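Local coordinates for protein N-acetyl-L-2,4-diaminobutyric acid deacetylase (Ruegeria pomeroyi, PDB 6TWL) that probably removes the acetyl group from N-acetyl-L-2,4-diaminobutyrate during ectoine degradation, as a zinc-dependent hydrolase of the succinylglutamate desuccinylase/aspartoacylase family, at residues 13-18 with 42-47; 78-83 with 236-241. All coordinates share one frame; numbering follows the deposited sequence.

Interactions 1 and 2 have centres about 11 Å apart and meet through neighbouring strands of the large mixed sheet, 36-45 and 82-87. Along the chain they come in series: both segments of interaction 1, on the hairpin of strands 16-24 and 36-45, come before residues 78-83, which contact the loop after helix 218-234. Direct evidence of their coupling is the pair of probable hydrogen bonds from Gly82 N to Asn45 O (2.9 Å) and from Asn45 ND2 to Val80 O (3.1 Å). Ile43 CG2 also packs on Val80 CG2. Together the two contacts run from the hairpin, through the residues leading into strand 82-87, to the exit of helix 218-234, away from the zinc-binding residues.

Interaction 1. Residues 13-18 with 42-47; sequences DRDGVF and VIKNGA
The antiparallel beta hairpin of strands 16-24 and 36-45 pairs Gly16 with Lys44, Val17 with Ile43 and Phe18 with Val42; the axes of 16-18 and 42-45 make 170°, antiparallel. Gly16 and Lys44 form a hydrogen-bonded pair, Gly16 N reaching Lys44 O at 2.9 Å and Lys44 N returning to Gly16 O at 3.2 Å. Phe18 and Val42 make the second such pair. Between them, Val17 and Ile43 are a non-hydrogen-bonded pair whose side chains lie side by side, CG1 of Val17 being 4.1 Å from CG1 of Ile43. On the other face, the edge of the Phe18 ring approaches Val42 O, while Ile10 and Pro11 touch the same side chain. Lys44 leaves the strand with CG anti to its backbone N (chi1 177°), which carries its methylenes past residues 13-15, which lead into the partner strand: CB lies 3.6 Å from Arg14 O, and CD is 3.6 Å from Asp15 OD1. This is contact through the aliphatic chain, since Lys44 NZ remains 5.5 Å from Asp15 OD1. The other carboxylate oxygen, Asp15 OD2, accepts a weak hydrogen bond from Gly46 N at 3.4 Å.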
ATOM      1  N   ASP A  13       0.788  13.290  21.354  1.00 87.48           N
ATOM      2  CA  ASP A  13      -0.339  14.081  21.814  1.00 91.64           C
ATOM      3  C   ASP A  13      -0.067  15.576  21.835  1.00 87.18           C
ATOM      4  O   ASP A  13      -0.971  16.348  22.176  1.00 86.03           O
ATOM      5  CB  ASP A  13      -0.720  13.624  23.225  1.00100.61           C
ATOM      6  CG  ASP A  13       0.504  13.379  24.093  1.00108.58           C
ATOM      7  OD1 ASP A  13       1.061  14.360  24.627  1.00114.92           O
ATOM      8  OD2 ASP A  13       0.930  12.210  24.214  1.00107.62           O
ATOM      9  N   ARG A  14       1.141  16.006  21.490  1.00 77.60           N
ATOM     10  CA  ARG A  14       1.561  17.386  21.666  1.00 78.72           C
ATOM     11  C   ARG A  14       1.720  18.070  20.315  1.00 79.20           C
ATOM     12  O   ARG A  14       2.028  17.429  19.304  1.00 81.07           O
ATOM     13  CB  ARG A  14       2.875  17.455  22.452  1.00 81.26           C
ATOM     14  CG  ARG A  14       2.689  17.377  23.962  1.00 88.68           C
ATOM     15  CD  ARG A  14       3.969  16.958  24.676  1.00 97.81           C
ATOM     16  NE  ARG A  14       5.128  17.735  24.245  1.00103.30           N
ATOM     17  CZ  ARG A  14       6.352  17.585  24.741  1.00105.48           C
ATOM     18  NH1 ARG A  14       6.581  16.688  25.691  1.00105.47           N
ATOM     19  NH2 ARG A  14       7.349  18.334  24.289  1.00109.15           N
ATOM     20  N   ASP A  15       1.503  19.383  20.307  1.00 78.81           N
ATOM     21  CA  ASP A  15       1.586  20.159  19.079  1.00 79.75           C
ATOM     22  C   ASP A  15       3.040  20.393  18.687  1.00 76.39           C
ATOM     23  O   ASP A  15       3.900  20.630  19.541  1.00 74.21           O
ATOM     24  CB  ASP A  15       0.866  21.497  19.245  1.00 87.72           C
ATOM     25  CG  ASP A  15      -0.641  21.348  19.263  1.00100.90           C
ATOM     26  OD1 ASP A  15      -1.126  20.254  19.623  1.00103.07           O
ATOM     27  OD2 ASP A  15      -1.342  22.320  18.913  1.00107.80           O
ATOM     28  N   GLY A  16       3.311  20.321  17.386  1.00 74.91           N
ATOM     29  CA  GLY A  16       4.625  20.549  16.832  1.00 77.99           C
ATOM     30  C   GLY A  16       5.007  19.458  15.858  1.00 78.26           C
ATOM     31  O   GLY A  16       4.187  18.620  15.467  1.00 76.08           O
ATOM     32  N   VAL A  17       6.274  19.471  15.455  1.00 79.50           N
ATOM     33  CA  VAL A  17       6.844  18.470  14.559  1.00 77.62           C
ATOM     34  C   VAL A  17       7.789  17.604  15.381  1.00 76.79           C
ATOM     35  O   VAL A  17       8.700  18.121  16.039  1.00 80.41           O
ATOM     36  CB  VAL A  17       7.575  19.120  13.375  1.00 78.84           C
ATOM     37  CG1 VAL A  17       8.126  18.056  12.434  1.00 65.97           C
ATOM     38  CG2 VAL A  17       6.646  20.069  12.634  1.00 88.28           C
ATOM     39  N   PHE A  18       7.574  16.290  15.349  1.00 73.96           N
ATOM     40  CA  PHE A  18       8.319  15.357  16.187  1.00 72.75           C
ATOM     41  C   PHE A  18       8.795  14.183  15.347  1.00 72.51           C
ATOM     42  O   PHE A  18       7.983  13.500  14.716  1.00 77.17           O
ATOM     43  CB  PHE A  18       7.460  14.854  17.352  1.00 74.49           C
ATOM     44  CG  PHE A  18       7.067  15.926  18.324  1.00 75.95           C
ATOM     45  CD1 PHE A  18       7.961  16.365  19.287  1.00 79.75           C
ATOM     46  CD2 PHE A  18       5.805  16.493  18.278  1.00 79.27           C
ATOM     47  CE1 PHE A  18       7.601  17.352  20.187  1.00 84.00           C
ATOM     48  CE2 PHE A  18       5.439  17.480  19.175  1.00 82.67           C
ATOM     49  CZ  PHE A  18       6.338  17.910  20.130  1.00 86.00           C
ATOM     50  N   VAL A  42       5.426  12.445  13.987  1.00 67.09           N
ATOM     51  CA  VAL A  42       4.105  12.927  14.361  1.00 65.45           C
ATOM     52  C   VAL A  42       4.090  14.438  14.202  1.00 66.84           C
ATOM     53  O   VAL A  42       4.965  15.133  14.732  1.00 71.10           O
ATOM     54  CB  VAL A  42       3.725  12.521  15.797  1.00 64.28           C
ATOM     55  CG1 VAL A  42       2.386  13.136  16.179  1.00 65.63           C
ATOM     56  CG2 VAL A  42       3.668  11.007  15.921  1.00 63.85           C
ATOM     57  N   ILE A  43       3.108  14.939  13.459  1.00 64.21           N
ATOM     58  CA  ILE A  43       2.893  16.366  13.273  1.00 62.11           C
ATOM     59  C   ILE A  43       1.463  16.651  13.700  1.00 65.78           C
ATOM     60  O   ILE A  43       0.513  16.195  13.051  1.00 65.09           O
ATOM     61  CB  ILE A  43       3.137  16.800  11.823  1.00 62.37           C
ATOM     62  CG1 ILE A  43       4.551  16.411  11.397  1.00 60.97           C
ATOM     63  CG2 ILE A  43       2.916  18.297  11.663  1.00 64.07           C
ATOM     64  CD1 ILE A  43       4.834  16.690   9.961  1.00 61.76           C
ATOM     65  N   LYS A  44       1.303  17.387  14.795  1.00 68.79           N
ATOM     66  CA  LYS A  44      -0.012  17.743  15.301  1.00 74.41           C
ATOM     67  C   LYS A  44      -0.080  19.247  15.511  1.00 73.46           C
ATOM     68  O   LYS A  44       0.908  19.878  15.901  1.00 71.88           O
ATOM     69  CB  LYS A  44      -0.338  17.012  16.610  1.00 73.46           C
ATOM     70  CG  LYS A  44      -1.677  17.422  17.216  1.00 71.66           C
ATOM     71  CD  LYS A  44      -1.860  16.908  18.630  1.00 80.02           C
ATOM     72  CE  LYS A  44      -3.331  16.935  19.030  1.00 84.80           C
ATOM     73  NZ  LYS A  44      -4.069  15.731  18.543  1.00 85.43           N
ATOM     74  N   ASN A  45      -1.253  19.813  15.241  1.00 69.96           N
ATOM     75  CA  ASN A  45      -1.482  21.239  15.402  1.00 73.39           C
ATOM     76  C   ASN A  45      -2.982  21.481  15.426  1.00 71.65           C
ATOM     77  O   ASN A  45      -3.731  20.807  14.716  1.00 68.88           O
ATOM     78  CB  ASN A  45      -0.829  22.036  14.269  1.00 79.36           C
ATOM     79  CG  ASN A  45      -0.869  23.527  14.510  1.00 82.69           C
ATOM     80  OD1 ASN A  45      -0.462  24.009  15.567  1.00 80.46           O
ATOM     81  ND2 ASN A  45      -1.365  24.272  13.527  1.00 84.44           N
ATOM     82  N   GLY A  46      -3.407  22.438  16.246  1.00 76.09           N
ATOM     83  CA  GLY A  46      -4.805  22.799  16.352  1.00 83.41           C
ATOM     84  C   GLY A  46      -5.686  21.596  16.611  1.00 80.87           C
ATOM     85  O   GLY A  46      -5.318  20.654  17.322  1.00 89.05           O
ATOM     86  N   ALA A  47      -6.869  21.617  16.005  1.00 75.20           N
ATOM     87  CA  ALA A  47      -7.859  20.564  16.171  1.00 71.19           C
ATOM     88  C   ALA A  47      -8.227  19.973  14.818  1.00 73.37           C
ATOM     89  O   ALA A  47      -8.370  20.701  13.829  1.00 70.74           O
ATOM     90  CB  ALA A  47      -9.116  21.091  16.872  1.00 76.20           C
TER

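Interaction 2. Residues 78-83 with 236-241; sequences EDVTGR and GILKGE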
ATOM      1  N   GLU A  78       2.149  24.519  11.360  1.00 78.19           N
ATOM      2  CA  GLU A  78       1.191  25.500  10.859  1.00 82.99           C
ATOM      3  C   GLU A  78       0.384  24.974   9.677  1.00 83.05           C
ATOM      4  O   GLU A  78      -0.710  25.484   9.407  1.00 80.26           O
ATOM      5  CB  GLU A  78       1.927  26.789  10.462  1.00 94.52           C
ATOM      6  CG  GLU A  78       1.021  27.947  10.053  1.00104.49           C
ATOM      7  CD  GLU A  78       1.789  29.229   9.780  1.00114.13           C
ATOM      8  OE1 GLU A  78       3.032  29.172   9.680  1.00116.18           O
ATOM      9  OE2 GLU A  78       1.147  30.294   9.658  1.00118.47           O
ATOM     10  N   ASP A  79       0.892  23.962   8.967  1.00 81.77           N
ATOM     11  CA  ASP A  79       0.170  23.414   7.827  1.00 78.74           C
ATOM     12  C   ASP A  79      -0.909  22.410   8.210  1.00 72.52           C
ATOM     13  O   ASP A  79      -1.750  22.081   7.366  1.00 73.02           O
ATOM     14  CB  ASP A  79       1.134  22.766   6.831  1.00 79.70           C
ATOM     15  CG  ASP A  79       2.380  23.602   6.586  1.00 90.36           C
ATOM     16  OD1 ASP A  79       3.495  23.043   6.608  1.00 86.20           O
ATOM     17  OD2 ASP A  79       2.243  24.829   6.387  1.00 93.20           O
ATOM     18  N   VAL A  80      -0.918  21.923   9.444  1.00 63.26           N
ATOM     19  CA  VAL A  80      -1.773  20.812   9.836  1.00 67.66           C
ATOM     20  C   VAL A  80      -2.888  21.322  10.737  1.00 70.90           C
ATOM     21  O   VAL A  80      -2.670  22.193  11.588  1.00 75.85           O
ATOM     22  CB  VAL A  80      -0.945  19.709  10.524  1.00 70.61           C
ATOM     23  CG1 VAL A  80      -1.833  18.567  10.991  1.00 68.36           C
ATOM     24  CG2 VAL A  80       0.119  19.200   9.565  1.00 72.79           C
ATOM     25  N   THR A  81      -4.090  20.791  10.526  1.00 67.90           N
ATOM     26  CA  THR A  81      -5.228  20.993  11.420  1.00 72.87           C
ATOM     27  C   THR A  81      -5.727  19.596  11.768  1.00 68.62           C
ATOM     28  O   THR A  81      -6.524  19.008  11.031  1.00 63.96           O
ATOM     29  CB  THR A  81      -6.319  21.840  10.771  1.00 71.14           C
ATOM     30  OG1 THR A  81      -6.655  21.292   9.489  1.00 64.51           O
ATOM     31  CG2 THR A  81      -5.842  23.273  10.599  1.00 70.83           C
ATOM     32  N   GLY A  82      -5.246  19.066  12.887  1.00 67.96           N
ATOM     33  CA  GLY A  82      -5.432  17.666  13.206  1.00 66.89           C
ATOM     34  C   GLY A  82      -4.122  17.007  13.572  1.00 66.94           C
ATOM     35  O   GLY A  82      -3.332  17.583  14.327  1.00 65.63           O
ATOM     36  N   ARG A  83      -3.864  15.814  13.043  1.00 61.51           N
ATOM     37  CA  ARG A  83      -2.645  15.110  13.407  1.00 68.45           C
ATOM     38  C   ARG A  83      -2.277  14.110  12.319  1.00 70.08           C
ATOM     39  O   ARG A  83      -3.146  13.416  11.785  1.00 67.35           O
ATOM     40  CB  ARG A  83      -2.804  14.394  14.753  1.00 60.61           C
ATOM     41  CG  ARG A  83      -1.637  13.493  15.102  1.00 59.68           C
ATOM     42  CD  ARG A  83      -1.775  12.899  16.488  1.00 62.25           C
ATOM     43  NE  ARG A  83      -2.995  12.116  16.638  1.00 68.72           N
ATOM     44  CZ  ARG A  83      -3.278  11.383  17.710  1.00 77.45           C
ATOM     45  NH1 ARG A  83      -2.421  11.329  18.720  1.00 77.88           N
ATOM     46  NH2 ARG A  83      -4.414  10.703  17.769  1.00 72.50           N
ATOM     47  N   GLY A 236      -9.396  17.252   5.579  1.00 81.37           N
ATOM     48  CA  GLY A 236      -9.383  18.429   6.423  1.00 77.07           C
ATOM     49  C   GLY A 236      -8.211  18.520   7.369  1.00 72.49           C
ATOM     50  O   GLY A 236      -8.273  19.268   8.347  1.00 66.75           O
ATOM     51  N   ILE A 237      -7.140  17.777   7.106  1.00 60.53           N
ATOM     52  CA  ILE A 237      -5.940  17.817   7.930  1.00 65.82           C
ATOM     53  C   ILE A 237      -4.915  18.796   7.374  1.00 75.21           C
ATOM     54  O   ILE A 237      -4.255  19.508   8.132  1.00 72.20           O
ATOM     55  CB  ILE A 237      -5.343  16.399   8.064  1.00 65.36           C
ATOM     56  CG1 ILE A 237      -6.341  15.463   8.742  1.00 63.21           C
ATOM     57  CG2 ILE A 237      -4.044  16.432   8.847  1.00 66.20           C
ATOM     58  CD1 ILE A 237      -5.825  14.059   8.924  1.00 59.04           C
ATOM     59  N   LEU A 238      -4.782  18.853   6.053  1.00 78.45           N
ATOM     60  CA  LEU A 238      -3.833  19.731   5.391  1.00 78.58           C
ATOM     61  C   LEU A 238      -4.564  20.872   4.698  1.00 77.97           C
ATOM     62  O   LEU A 238      -5.708  20.728   4.258  1.00 80.57           O
ATOM     63  CB  LEU A 238      -2.990  18.960   4.372  1.00 79.33           C
ATOM     64  CG  LEU A 238      -1.658  18.395   4.869  1.00 77.14           C
ATOM     65  CD1 LEU A 238      -0.721  18.125   3.703  1.00 67.05           C
ATOM     66  CD2 LEU A 238      -1.008  19.334   5.873  1.00 79.69           C
ATOM     67  N   LYS A 239      -3.888  22.015   4.607  1.00 78.24           N
ATOM     68  CA  LYS A 239      -4.437  23.180   3.932  1.00 84.27           C
ATOM     69  C   LYS A 239      -4.021  23.168   2.467  1.00 86.19           C
ATOM     70  O   LYS A 239      -2.900  22.773   2.130  1.00 83.35           O
ATOM     71  CB  LYS A 239      -3.962  24.476   4.598  1.00 89.65           C
ATOM     72  CG  LYS A 239      -2.466  24.745   4.452  1.00 94.57           C
ATOM     73  CD  LYS A 239      -2.022  26.020   5.160  1.00 94.63           C
ATOM     74  CE  LYS A 239      -0.678  25.785   5.800  1.00 89.76           C
ATOM     75  NZ  LYS A 239       0.186  26.936   6.170  1.00 95.22           N
ATOM     76  N   GLY A 240      -4.929  23.578   1.596  1.00 89.00           N
ATOM     77  CA  GLY A 240      -4.571  23.824   0.217  1.00 93.72           C
ATOM     78  C   GLY A 240      -5.676  23.428  -0.742  1.00 92.87           C
ATOM     79  O   GLY A 240      -6.781  23.064  -0.345  1.00 94.16           O
ATOM     80  N   GLU A 241      -5.335  23.510  -2.025  1.00 88.02           N
ATOM     81  CA  GLU A 241      -6.234  23.212  -3.129  1.00 88.22           C
ATOM     82  C   GLU A 241      -5.897  21.850  -3.718  1.00 88.93           C
ATOM     83  O   GLU A 241      -4.723  21.506  -3.882  1.00 86.83           O
ATOM     84  CB  GLU A 241      -6.133  24.286  -4.214  1.00 94.21           C
ATOM     85  CG  GLU A 241      -6.800  25.598  -3.851  1.00102.34           C
ATOM     86  CD  GLU A 241      -8.264  25.427  -3.504  1.00108.20           C
ATOM     87  OE1 GLU A 241      -9.016  24.900  -4.351  1.00110.31           O
ATOM     88  OE2 GLU A 241      -8.663  25.814  -2.386  1.00108.85           O
TER
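Thr81 and Ile237 join the residues leading into strand 82-87 to the loop leaving helix 218-234, where Gly236, at positive phi, completes a Schellman motif. Thr81 N donates to Ile237 O (2.7 Å, 168° at the hydrogen), beside the single backbone bridge of Val80 with Leu238. From Thr81, CB lies 4.0 Å from Gly236 O and 4.1 Å from Ile237 O, and OG1 goes on to donate to Gly236 O at 2.8 Å. With chi1 at 52°, OG1 stands between the backbone N and the carbonyl carbon, and it meets that acceptor 32° off the carbonyl plane. Val80 and Ile237 lie side by side, CG1 of Val80 meeting CG2 of Ile237 at 3.7 Å, while CG2 of Val80 meets CD2 of Leu238. Leu238 also touches Arg229, Leu232 and Ile233 of helix 218-234. Lys239 crosses Asp79, its CE passing close to the aspartate and its NZ forming a salt bridge with OD2 (3.0 Å) on the anti lone pair; Asp79 OD1 is bonded to Ser76 OG. The carboxylate thus has a separate partner for each oxygen, which should limit its rotation, and the nearby ammonium would probably favour its ionised form.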